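Local coordinates for tegument protein VP22 (Human herpesvirus 1, PDB 4XAL) that supports viral mRNA accumulation and translation late in infection, modulates the RNase activity of the virion host shutoff protein, and stabilises microtubules of the infected cell, at residues Thr30-Pro35 and Pro41-Phe46; Cys52-Arg57 and Lys99-Arg104; Met65-Leu70 and Thr89-Thr94; Ser74-Asp79 and Asn83-Ile88. All coordinates share one frame; numbering follows the deposited sequence.

Contact 1 of 4, residues Thr30-Pro35 and Pro41-Phe46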
loop_
_atom_site.group_PDB
_atom_site.type_symbol
_atom_site.label_atom_id
_atom_site.label_comp_id
_atom_site.label_asym_id
_atom_site.label_seq_id
_atom_site.Cartn_x
_atom_site.Cartn_y
_atom_site.Cartn_z
ATOM N N THR A 30 -12.368 16.571 7.805
ATOM C CA THR A 30 -13.506 16.681 8.704
ATOM C C THR A 30 -14.279 17.962 8.407
ATOM O O THR A 30 -15.262 18.279 9.075
ATOM C CB THR A 30 -13.068 16.673 10.186
ATOM O OG1 THR A 30 -12.055 17.663 10.389
ATOM C CG2 THR A 30 -12.503 15.310 10.563
ATOM N N ALA A 31 -13.832 18.693 7.396
ATOM C CA ALA A 31 -14.427 19.973 7.051
ATOM C C ALA A 31 -15.887 19.881 6.569
ATOM O O ALA A 31 -16.716 20.685 7.008
ATOM C CB ALA A 31 -13.569 20.678 6.016
ATOM N N PRO A 32 -16.217 18.922 5.671
ATOM C CA PRO A 32 -17.634 18.839 5.268
ATOM C C PRO A 32 -18.603 18.659 6.449
ATOM O O PRO A 32 -18.416 17.760 7.267
ATOM C CB PRO A 32 -17.672 17.602 4.360
ATOM C CG PRO A 32 -16.292 17.518 3.778
ATOM C CD PRO A 32 -15.365 18.003 4.882
ATOM N N PRO A 33 -19.642 19.505 6.529
ATOM C CA PRO A 33 -20.537 19.519 7.697
ATOM C C PRO A 33 -21.423 18.284 7.851
ATOM O O PRO A 33 -21.781 17.937 8.972
ATOM C CB PRO A 33 -21.395 20.770 7.462
ATOM C CG PRO A 33 -21.323 21.011 5.996
ATOM C CD PRO A 33 -19.926 20.619 5.610
ATOM N N ASN A 34 -21.792 17.637 6.752
ATOM C CA ASN A 34 -22.589 16.423 6.824
ATOM C C ASN A 34 -22.275 15.525 5.622
ATOM O O ASN A 34 -21.635 15.979 4.681
ATOM C CB ASN A 34 -24.077 16.764 6.881
ATOM C CG ASN A 34 -24.501 17.659 5.763
ATOM O OD1 ASN A 34 -24.718 17.201 4.634
ATOM N ND2 ASN A 34 -24.634 18.949 6.060
ATOM N N PRO A 35 -22.707 14.254 5.663
ATOM C CA PRO A 35 -22.321 13.304 4.606
ATOM C C PRO A 35 -22.676 13.725 3.178
ATOM O O PRO A 35 -22.025 13.249 2.236
ATOM C CB PRO A 35 -23.096 12.038 4.983
ATOM C CG PRO A 35 -23.218 12.117 6.454
ATOM C CD PRO A 35 -23.412 13.572 6.764
ATOM N N PRO A 41 -13.228 22.537 -3.527
ATOM C CA PRO A 41 -12.090 22.030 -4.297
ATOM C C PRO A 41 -10.908 21.649 -3.408
ATOM O O PRO A 41 -10.238 20.662 -3.690
ATOM C CB PRO A 41 -11.738 23.207 -5.208
ATOM C CG PRO A 41 -13.036 23.880 -5.428
ATOM C CD PRO A 41 -13.790 23.759 -4.134
ATOM N N ARG A 42 -10.669 22.417 -2.352
ATOM C CA ARG A 42 -9.574 22.134 -1.430
ATOM C C ARG A 42 -9.758 20.764 -0.778
ATOM O O ARG A 42 -8.833 19.952 -0.752
ATOM C CB ARG A 42 -9.485 23.223 -0.359
ATOM C CG ARG A 42 -8.107 23.417 0.255
ATOM C CD ARG A 42 -8.200 24.042 1.648
ATOM N NE ARG A 42 -9.529 24.593 1.903
ATOM C CZ ARG A 42 -10.445 24.022 2.682
ATOM N NH1 ARG A 42 -10.168 22.889 3.321
ATOM N NH2 ARG A 42 -11.635 24.594 2.837
ATOM N N VAL A 43 -10.960 20.518 -0.268
ATOM C CA VAL A 43 -11.280 19.262 0.390
ATOM C C VAL A 43 -11.201 18.087 -0.578
ATOM O O VAL A 43 -10.655 17.039 -0.235
ATOM C CB VAL A 43 -12.671 19.313 1.022
ATOM C CG1 VAL A 43 -13.136 17.916 1.439
ATOM C CG2 VAL A 43 -12.657 20.252 2.208
ATOM N N ALA A 44 -11.735 18.261 -1.786
ATOM C CA ALA A 44 -11.663 17.207 -2.805
ATOM C C ALA A 44 -10.216 16.818 -3.114
ATOM O O ALA A 44 -9.876 15.631 -3.191
ATOM C CB ALA A 44 -12.370 17.654 -4.080
ATOM N N GLY A 45 -9.367 17.821 -3.292
ATOM C CA GLY A 45 -7.958 17.573 -3.559
ATOM C C GLY A 45 -7.296 16.859 -2.397
ATOM O O GLY A 45 -6.528 15.908 -2.593
ATOM N N PHE A 46 -7.593 17.320 -1.185
ATOM C CA PHE A 46 -7.038 16.719 0.028
ATOM C C PHE A 46 -7.433 15.248 0.140
ATOM O O PHE A 46 -6.586 14.372 0.373
ATOM C CB PHE A 46 -7.497 17.481 1.277
ATOM C CG PHE A 46 -7.022 16.864 2.568
ATOM C CD1 PHE A 46 -5.751 17.132 3.051
ATOM C CD2 PHE A 46 -7.841 16.009 3.289
ATOM C CE1 PHE A 46 -5.304 16.557 4.234
ATOM C CE2 PHE A 46 -7.405 15.432 4.470
ATOM C CZ PHE A 46 -6.130 15.705 4.940
#
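Val43 splits its two methyl groups between Ala31 and Pro32, and this division of labour makes up the whole direct contact between the two segments. CG1 lies anti to the backbone N (chi1 167°), which sends it toward the proline ring: it stands 3.9 Å from Pro32 CG and 4.1 Å from Pro32 CD, so the valine methyl and the far corner of the pyrrolidine reach out to one another. The other branch, CG2, sits beside the backbone N and meets the methyl of Ala31, with 3.9 Å between Val43 CG2 and Ala31 CB. The two CB atoms of Ala31 and Val43 each point at the opposing segment, across a CA separation of 7.4 Å between these two residues. All of these are van der Waals contacts between short side chains, and only 105 Å² is buried in total. Val43 is the buried partner, while Ala31 stays exposed. Two nearby bonds tie the local backbone: Val43 N is hydrogen-bonded to Thr40 OG1 and Ala31 N to Ser29 OG. The setting is the beginning of helix 41-74, the long helix of the VP22 core domain. The preceding loop folds back over its first turn, with Trp39 packing against Pro32 and Ser29 touching both Val43 and Phe46.

Contact 2 of 4, residues Cys52-Arg57 and Lys99-Arg104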
loop_
_atom_site.group_PDB
_atom_site.type_symbol
_atom_site.label_atom_id
_atom_site.label_comp_id
_atom_site.label_asym_id
_atom_site.label_seq_id
_atom_site.Cartn_x
_atom_site.Cartn_y
_atom_site.Cartn_z
ATOM N N CYS A 52 -5.301 7.978 -2.358
ATOM C CA CYS A 52 -4.225 7.392 -3.156
ATOM C C CYS A 52 -3.068 6.969 -2.268
ATOM O O CYS A 52 -2.449 5.920 -2.494
ATOM C CB CYS A 52 -3.763 8.372 -4.229
ATOM S SG CYS A 52 -5.075 8.738 -5.455
ATOM N N ALA A 53 -2.788 7.765 -1.239
ATOM C CA ALA A 53 -1.690 7.441 -0.322
ATOM C C ALA A 53 -1.943 6.140 0.418
ATOM O O ALA A 53 -1.039 5.313 0.563
ATOM C CB ALA A 53 -1.472 8.580 0.673
ATOM N N ALA A 54 -3.174 5.947 0.881
ATOM C CA ALA A 54 -3.539 4.738 1.610
ATOM C C ALA A 54 -3.422 3.498 0.736
ATOM O O ALA A 54 -2.913 2.457 1.167
ATOM C CB ALA A 54 -4.968 4.857 2.158
ATOM N N VAL A 55 -3.928 3.605 -0.488
ATOM C CA VAL A 55 -3.847 2.502 -1.426
ATOM C C VAL A 55 -2.377 2.168 -1.688
ATOM O O VAL A 55 -1.988 1.002 -1.652
ATOM C CB VAL A 55 -4.584 2.849 -2.743
ATOM C CG1 VAL A 55 -4.228 1.861 -3.833
ATOM C CG2 VAL A 55 -6.093 2.863 -2.497
ATOM N N GLY A 56 -1.566 3.193 -1.920
ATOM C CA GLY A 56 -0.145 2.994 -2.176
ATOM C C GLY A 56 0.589 2.327 -1.023
ATOM O O GLY A 56 1.424 1.438 -1.235
ATOM N N ARG A 57 0.295 2.758 0.202
ATOM C CA ARG A 57 0.931 2.173 1.386
ATOM C C ARG A 57 0.610 0.710 1.566
ATOM O O ARG A 57 1.489 -0.095 1.890
ATOM C CB ARG A 57 0.497 2.903 2.659
ATOM C CG ARG A 57 1.081 4.247 2.840
ATOM C CD ARG A 57 0.862 4.634 4.310
ATOM N NE ARG A 57 1.063 6.042 4.544
ATOM C CZ ARG A 57 0.656 6.658 5.646
ATOM N NH1 ARG A 57 0.037 5.961 6.592
ATOM N NH2 ARG A 57 0.865 7.951 5.790
ATOM N N LYS A 99 -14.392 -0.236 3.662
ATOM C CA LYS A 99 -14.489 0.933 4.533
ATOM C C LYS A 99 -13.301 1.065 5.482
ATOM O O LYS A 99 -13.062 2.133 6.037
ATOM C CB LYS A 99 -15.790 0.882 5.347
ATOM C CG LYS A 99 -15.811 -0.207 6.421
ATOM C CD LYS A 99 -17.097 -0.154 7.246
ATOM C CE LYS A 99 -17.235 -1.370 8.143
ATOM N NZ LYS A 99 -16.076 -1.513 9.066
ATOM N N ASN A 100 -12.553 -0.020 5.664
ATOM C CA ASN A 100 -11.425 -0.016 6.590
ATOM C C ASN A 100 -10.108 0.440 5.973
ATOM O O ASN A 100 -9.065 0.333 6.617
ATOM C CB ASN A 100 -11.234 -1.415 7.176
ATOM C CG ASN A 100 -12.409 -1.852 8.020
ATOM O OD1 ASN A 100 -12.895 -1.097 8.863
ATOM N ND2 ASN A 100 -12.881 -3.073 7.790
ATOM N N LEU A 101 -10.155 0.936 4.736
ATOM C CA LEU A 101 -8.946 1.321 3.998
ATOM C C LEU A 101 -7.952 2.149 4.824
ATOM O O LEU A 101 -6.788 1.771 4.949
ATOM C CB LEU A 101 -9.307 2.112 2.742
ATOM C CG LEU A 101 -8.114 2.606 1.909
ATOM C CD1 LEU A 101 -7.455 1.439 1.173
ATOM C CD2 LEU A 101 -8.562 3.655 0.915
ATOM N N LEU A 102 -8.397 3.273 5.389
ATOM C CA LEU A 102 -7.456 4.152 6.104
ATOM C C LEU A 102 -6.940 3.522 7.401
ATOM O O LEU A 102 -5.744 3.615 7.725
ATOM C CB LEU A 102 -8.109 5.508 6.416
ATOM C CG LEU A 102 -8.565 6.355 5.219
ATOM C CD1 LEU A 102 -8.756 7.801 5.668
ATOM C CD2 LEU A 102 -7.579 6.283 4.055
ATOM N N GLN A 103 -7.847 2.911 8.152
ATOM C CA GLN A 103 -7.481 2.194 9.371
ATOM C C GLN A 103 -6.359 1.195 9.100
ATOM O O GLN A 103 -5.332 1.180 9.789
ATOM C CB GLN A 103 -8.704 1.478 9.942
ATOM C CG GLN A 103 -8.378 0.430 10.996
ATOM C CD GLN A 103 -8.575 0.948 12.405
ATOM O OE1 GLN A 103 -9.489 1.735 12.669
ATOM N NE2 GLN A 103 -7.725 0.502 13.324
ATOM N N ARG A 104 -6.543 0.385 8.067
ATOM C CA ARG A 104 -5.567 -0.643 7.721
ATOM C C ARG A 104 -4.244 -0.024 7.305
ATOM O O ARG A 104 -3.180 -0.535 7.650
ATOM C CB ARG A 104 -6.087 -1.544 6.595
ATOM C CG ARG A 104 -7.359 -2.326 6.893
ATOM C CD ARG A 104 -7.106 -3.525 7.790
ATOM N NE ARG A 104 -7.489 -3.221 9.163
ATOM C CZ ARG A 104 -8.698 -3.451 9.662
ATOM N NH1 ARG A 104 -9.637 -3.990 8.895
ATOM N NH2 ARG A 104 -8.966 -3.139 10.925
#
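The methyl of Ala54 is the bump of this contact, and the hollow that receives it is formed by two successive leucines, Leu101 and Leu102. Leu102 comes nearest, its CD2 lying 3.5 Å from Ala54 CB. Leu101 supplies the other wall with its branch point and one methyl: Leu101 CG is 3.9 Å, and Leu101 CD2 4.0 Å, from the same Ala54 CB. The two leucines get there differently. Leu101 has CG anti to the backbone N (chi1 178°) and is directed toward the long helix, whereas Leu102 leaves its backbone at an angle to the contact and reaches the alanine through its terminal methyl. Because alanine offers so little bulk, the backbones come close, with the CA atoms of Ala54 and Leu102 6.0 Å apart. A second, looser touch widens the patch: Val55 CG2 approaches Leu101 CD1 at 4.2 Å, the two side chains set askew to each other. The contact is thus wholly apolar, with Ala54 buried at its middle. In the fold it seats the start of helix 101-107 on the first half of helix 41-74, near the centre of the chain. Phe51 and Leu58 of the long helix also touch Leu101, Val50 touches Leu102, and Leu26 and Phe28 of the N-terminal loop touch Ala54 and Leu102 respectively.

Contact 3 of 4, residues Met65-Leu70 and Thr89-Thr94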
loop_
_atom_site.group_PDB
_atom_site.type_symbol
_atom_site.label_atom_id
_atom_site.label_comp_id
_atom_site.label_asym_id
_atom_site.label_seq_id
_atom_site.Cartn_x
_atom_site.Cartn_y
_atom_site.Cartn_z
ATOM N N MET A 65 5.959 -7.916 1.641
ATOM C CA MET A 65 5.739 -9.191 2.310
ATOM C C MET A 65 5.955 -10.331 1.334
ATOM O O MET A 65 6.611 -11.329 1.661
ATOM C CB MET A 65 4.323 -9.259 2.902
ATOM C CG MET A 65 4.161 -8.527 4.210
ATOM S SD MET A 65 2.443 -8.606 4.766
ATOM C CE MET A 65 2.042 -10.332 4.479
ATOM N N ALA A 66 5.426 -10.179 0.126
ATOM C CA ALA A 66 5.604 -11.184 -0.920
ATOM C C ALA A 66 7.077 -11.317 -1.321
ATOM O O ALA A 66 7.576 -12.423 -1.584
ATOM C CB ALA A 66 4.765 -10.838 -2.133
ATOM N N ALA A 67 7.761 -10.183 -1.375
ATOM C CA ALA A 67 9.173 -10.161 -1.749
ATOM C C ALA A 67 10.015 -10.859 -0.680
ATOM O O ALA A 67 10.943 -11.610 -0.994
ATOM C CB ALA A 67 9.639 -8.704 -1.952
ATOM N N VAL A 68 9.693 -10.606 0.583
ATOM C CA VAL A 68 10.379 -11.285 1.685
ATOM C C VAL A 68 10.217 -12.801 1.551
ATOM O O VAL A 68 11.173 -13.560 1.729
ATOM C CB VAL A 68 9.844 -10.830 3.060
ATOM C CG1 VAL A 68 10.275 -11.800 4.160
ATOM C CG2 VAL A 68 10.317 -9.418 3.386
ATOM N N GLN A 69 9.000 -13.234 1.231
ATOM C CA GLN A 69 8.708 -14.659 1.089
ATOM C C GLN A 69 9.525 -15.272 -0.035
ATOM O O GLN A 69 10.181 -16.310 0.145
ATOM C CB GLN A 69 7.212 -14.871 0.831
ATOM C CG GLN A 69 6.826 -16.322 0.592
ATOM C CD GLN A 69 5.325 -16.553 0.712
ATOM O OE1 GLN A 69 4.811 -16.799 1.804
ATOM N NE2 GLN A 69 4.619 -16.475 -0.412
ATOM N N LEU A 70 9.489 -14.618 -1.191
ATOM C CA LEU A 70 10.238 -15.065 -2.353
ATOM C C LEU A 70 11.744 -15.088 -2.077
ATOM O O LEU A 70 12.441 -16.039 -2.451
ATOM C CB LEU A 70 9.931 -14.167 -3.554
ATOM C CG LEU A 70 10.771 -14.396 -4.802
ATOM C CD1 LEU A 70 10.493 -15.777 -5.367
ATOM C CD2 LEU A 70 10.455 -13.320 -5.826
ATOM N N THR A 89 11.208 -12.602 -10.697
ATOM C CA THR A 89 10.400 -11.910 -9.702
ATOM C C THR A 89 9.167 -11.316 -10.371
ATOM O O THR A 89 9.271 -10.395 -11.177
ATOM C CB THR A 89 11.207 -10.804 -8.983
ATOM O OG1 THR A 89 12.240 -11.418 -8.200
ATOM C CG2 THR A 89 10.304 -9.977 -8.055
ATOM N N THR A 90 8.009 -11.882 -10.045
ATOM C CA THR A 90 6.727 -11.376 -10.529
ATOM C C THR A 90 5.788 -11.390 -9.352
ATOM O O THR A 90 5.318 -12.447 -8.941
ATOM C CB THR A 90 6.149 -12.223 -11.667
ATOM O OG1 THR A 90 7.063 -12.226 -12.769
ATOM C CG2 THR A 90 4.825 -11.642 -12.124
ATOM N N ILE A 91 5.549 -10.210 -8.784
ATOM C CA ILE A 91 4.823 -10.110 -7.542
ATOM C C ILE A 91 3.490 -9.424 -7.807
ATOM O O ILE A 91 3.450 -8.319 -8.341
ATOM C CB ILE A 91 5.636 -9.345 -6.489
ATOM C CG1 ILE A 91 6.819 -10.215 -6.048
ATOM C CG2 ILE A 91 4.779 -8.988 -5.291
ATOM C CD1 ILE A 91 7.554 -9.693 -4.889
ATOM N N ARG A 92 2.412 -10.103 -7.441
ATOM C CA ARG A 92 1.059 -9.613 -7.678
ATOM C C ARG A 92 0.410 -9.326 -6.343
ATOM O O ARG A 92 0.438 -10.169 -5.449
ATOM C CB ARG A 92 0.243 -10.643 -8.452
ATOM C CG ARG A 92 0.792 -10.922 -9.832
ATOM C CD ARG A 92 -0.016 -11.994 -10.544
ATOM N NE ARG A 92 -0.037 -11.786 -11.988
ATOM C CZ ARG A 92 0.766 -12.405 -12.846
ATOM N NH1 ARG A 92 1.665 -13.275 -12.404
ATOM N NH2 ARG A 92 0.673 -12.152 -14.146
ATOM N N VAL A 93 -0.140 -8.126 -6.181
ATOM C CA VAL A 93 -0.796 -7.811 -4.929
ATOM C C VAL A 93 -2.147 -7.159 -5.211
ATOM O O VAL A 93 -2.349 -6.552 -6.258
ATOM C CB VAL A 93 0.068 -6.894 -4.015
ATOM C CG1 VAL A 93 1.460 -7.470 -3.815
ATOM C CG2 VAL A 93 0.182 -5.523 -4.574
ATOM N N THR A 94 -3.068 -7.317 -4.273
ATOM C CA THR A 94 -4.384 -6.688 -4.384
ATOM C C THR A 94 -4.701 -5.907 -3.122
ATOM O O THR A 94 -4.456 -6.384 -2.016
ATOM C CB THR A 94 -5.490 -7.728 -4.619
ATOM O OG1 THR A 94 -5.672 -8.502 -3.430
ATOM C CG2 THR A 94 -5.131 -8.645 -5.752
#
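Ala66, the first residue of its segment to touch, aims its methyl at Ile91, and 3.7 Å separates Ala66 CB from Ile91 CG2. The isoleucine spreads its branches along the helix: CG2, anti to the backbone N, makes the nearest touch to Ala66, while CG1 sits beside the backbone N (chi1 -70°) and carries CD1 past that alanine methyl to the next residue. At Ala67 that CD1 presses on backbone as much as on side chain, standing 3.6 Å from Ala67 N and 3.7 Å from Ala67 CB. Small residues here let the isoleucine lie directly on the helix surface. One turn on from Ala66 comes Leu70, which is buried and points at Thr89, the two side chains passing at a slant. Leu70 CD2 meets both arms of the threonine, at 3.5 Å from Thr89 OG1 and 4.0 Å from Thr89 CG2. The hydroxyl has its polar partner elsewhere, in a hydrogen bond to Leu85 O. The chain leaving helix 79-88 therefore runs back along helix 41-74, held by side-chain packing. Residues 89-94 form the last part of a probable nuclear export signal. Strand 91-94, the one strand of the chain, lies beside the long helix and pairs with a strand of a bound peptide in an antiparallel ladder, so the sheet runs on into the peptide, whose backbone also packs on Ala66.

Contact 4 of 4, residues Ser74-Asp79 and Asn83-Ile88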
loop_
_atom_site.group_PDB
_atom_site.type_symbol
_atom_site.label_atom_id
_atom_site.label_comp_id
_atom_site.label_asym_id
_atom_site.label_seq_id
_atom_site.Cartn_x
_atom_site.Cartn_y
_atom_site.Cartn_z
ATOM N N SER A 74 14.266 -18.481 -1.841
ATOM C CA SER A 74 15.385 -18.530 -2.780
ATOM C C SER A 74 16.732 -18.548 -2.073
ATOM O O SER A 74 17.667 -19.231 -2.506
ATOM C CB SER A 74 15.337 -17.326 -3.719
ATOM O OG SER A 74 14.142 -17.318 -4.467
ATOM N N ARG A 75 16.824 -17.769 -0.999
ATOM C CA ARG A 75 18.064 -17.593 -0.244
ATOM C C ARG A 75 19.257 -17.308 -1.158
ATOM O O ARG A 75 20.253 -18.062 -1.173
ATOM C CB ARG A 75 18.343 -18.818 0.632
ATOM C CG ARG A 75 19.257 -18.525 1.810
ATOM C CD ARG A 75 19.466 -19.738 2.703
ATOM N NE ARG A 75 20.516 -19.497 3.693
ATOM C CZ ARG A 75 21.809 -19.744 3.490
ATOM N NH1 ARG A 75 22.221 -20.252 2.335
ATOM N NH2 ARG A 75 22.694 -19.486 4.447
ATOM N N PRO A 76 19.175 -16.212 -1.932
ATOM C CA PRO A 76 20.322 -15.880 -2.786
ATOM C C PRO A 76 21.538 -15.578 -1.921
ATOM O O PRO A 76 21.405 -14.996 -0.838
ATOM C CB PRO A 76 19.853 -14.639 -3.567
ATOM C CG PRO A 76 18.754 -14.051 -2.719
ATOM C CD PRO A 76 18.112 -15.188 -1.978
ATOM N N ARG A 77 22.712 -15.977 -2.395
ATOM C CA ARG A 77 23.939 -15.810 -1.621
ATOM C C ARG A 77 25.131 -15.394 -2.500
ATOM O O ARG A 77 26.271 -15.335 -2.019
ATOM C CB ARG A 77 24.259 -17.105 -0.865
ATOM C CG ARG A 77 23.415 -17.309 0.396
ATOM C CD ARG A 77 23.478 -16.060 1.290
ATOM N NE ARG A 77 22.723 -16.185 2.539
ATOM C CZ ARG A 77 21.460 -15.790 2.709
ATOM N NH1 ARG A 77 20.780 -15.241 1.703
ATOM N NH2 ARG A 77 20.870 -15.946 3.889
ATOM N N THR A 78 24.863 -15.117 -3.774
ATOM C CA THR A 78 25.853 -14.542 -4.702
ATOM C C THR A 78 25.182 -13.545 -5.628
ATOM O O THR A 78 23.955 -13.569 -5.776
ATOM C CB THR A 78 26.543 -15.599 -5.588
ATOM O OG1 THR A 78 25.602 -16.153 -6.519
ATOM C CG2 THR A 78 27.152 -16.704 -4.750
ATOM N N ASP A 79 25.976 -12.695 -6.282
ATOM C CA ASP A 79 25.419 -11.758 -7.263
ATOM C C ASP A 79 24.748 -12.505 -8.399
ATOM O O ASP A 79 23.729 -12.061 -8.943
ATOM C CB ASP A 79 26.504 -10.833 -7.820
ATOM C CG ASP A 79 26.899 -9.755 -6.844
ATOM O OD1 ASP A 79 26.359 -9.751 -5.722
ATOM O OD2 ASP A 79 27.770 -8.926 -7.193
ATOM N N ASN A 83 20.937 -12.088 -9.740
ATOM C CA ASN A 83 20.591 -11.903 -11.146
ATOM C C ASN A 83 19.495 -12.869 -11.585
ATOM O O ASN A 83 18.559 -12.496 -12.289
ATOM C CB ASN A 83 21.834 -12.090 -12.024
ATOM C CG ASN A 83 21.569 -11.808 -13.490
ATOM O OD1 ASN A 83 21.002 -10.772 -13.841
ATOM N ND2 ASN A 83 21.994 -12.723 -14.359
ATOM N N GLU A 84 19.627 -14.126 -11.171
ATOM C CA GLU A 84 18.627 -15.139 -11.473
ATOM C C GLU A 84 17.283 -14.817 -10.826
ATOM O O GLU A 84 16.217 -14.941 -11.458
ATOM C CB GLU A 84 19.126 -16.515 -11.007
ATOM C CG GLU A 84 20.304 -17.017 -11.826
ATOM C CD GLU A 84 21.160 -18.031 -11.091
ATOM O OE1 GLU A 84 20.794 -18.460 -9.982
ATOM O OE2 GLU A 84 22.226 -18.396 -11.623
ATOM N N LEU A 85 17.328 -14.423 -9.560
ATOM C CA LEU A 85 16.096 -14.151 -8.824
ATOM C C LEU A 85 15.348 -12.974 -9.454
ATOM O O LEU A 85 14.124 -13.009 -9.596
ATOM C CB LEU A 85 16.395 -13.873 -7.352
ATOM C CG LEU A 85 15.211 -13.396 -6.509
ATOM C CD1 LEU A 85 14.174 -14.506 -6.362
ATOM C CD2 LEU A 85 15.672 -12.903 -5.146
ATOM N N LEU A 86 16.089 -11.931 -9.831
ATOM C CA LEU A 86 15.483 -10.774 -10.491
ATOM C C LEU A 86 14.695 -11.203 -11.723
ATOM O O LEU A 86 13.596 -10.714 -11.971
ATOM C CB LEU A 86 16.553 -9.758 -10.883
ATOM C CG LEU A 86 17.255 -9.053 -9.728
ATOM C CD1 LEU A 86 18.445 -8.237 -10.254
ATOM C CD2 LEU A 86 16.285 -8.153 -9.008
ATOM N N GLY A 87 15.255 -12.138 -12.484
ATOM C CA GLY A 87 14.599 -12.612 -13.689
ATOM C C GLY A 87 13.252 -13.274 -13.478
ATOM O O GLY A 87 12.405 -13.266 -14.376
ATOM N N ILE A 88 13.033 -13.853 -12.302
ATOM C CA ILE A 88 11.781 -14.551 -12.037
ATOM C C ILE A 88 10.840 -13.808 -11.103
ATOM O O ILE A 88 9.787 -14.325 -10.739
ATOM C CB ILE A 88 12.031 -15.948 -11.432
ATOM C CG1 ILE A 88 12.697 -15.825 -10.062
ATOM C CG2 ILE A 88 12.898 -16.767 -12.359
ATOM C CD1 ILE A 88 12.612 -17.085 -9.239
#
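The turn that joins helix 41-74 to helix 79-88 is closed where Ser74 and Pro76 lean on Leu85. Leu85 has CG anti to the backbone N (chi1 172°) and points into the bend, presenting one methyl to each partner: CD1 lies 3.4 Å from Ser74 OG, and CD2 is 4.1 Å from Pro76 CG as the two side chains pass at an angle. The serine hydroxyl is engaged behind this contact, hydrogen-bonded to Leu70 O, while Trp71 touches both Pro76 and Leu85. At the start of helix 79-88, Asn83 N donates to Asp79 O at 2.9 Å, a nearly straight bond (N-H...O 166°) of the first helical turn. Within the connection, Arg77 NH1 curls back to Pro76 O at 2.6 Å, and Arg77 NE lies above the centre of one face of the Arg75 guanidinium. Positive phi at Arg75 lets the chain leave the first helix. At the other end Thr78 is the N-cap, its OG1 bonded to Asp81 N. Helix exit, short connection and threonine-capped helix start, closed over a buried leucine, together form a helix-loop-helix turn.

Overall arrangement
All four contacts draw on one element, helix 41-74: contact 1 at its beginning, contact 2 in its first half and contact 3 in its second, while contact 4 closes the turn at its C-terminal end, where Ser74 is its last residue. Contact 2 lies nearest the middle, its centre about 7 Å from the centre of the chain, whereas contacts 1 and 4 occupy opposite ends, their centres about 48 Å apart. None is fully buried, and each places one or two buried residues among more open ones. Contacts 1 and 2 are purely apolar; contacts 3 and 4 bring in hydroxyls, and contact 4 alone adds a backbone bond between its segments. Contacts 3 and 4 also touch, Leu70 CG packing 3.7 Å from Leu85 CD1.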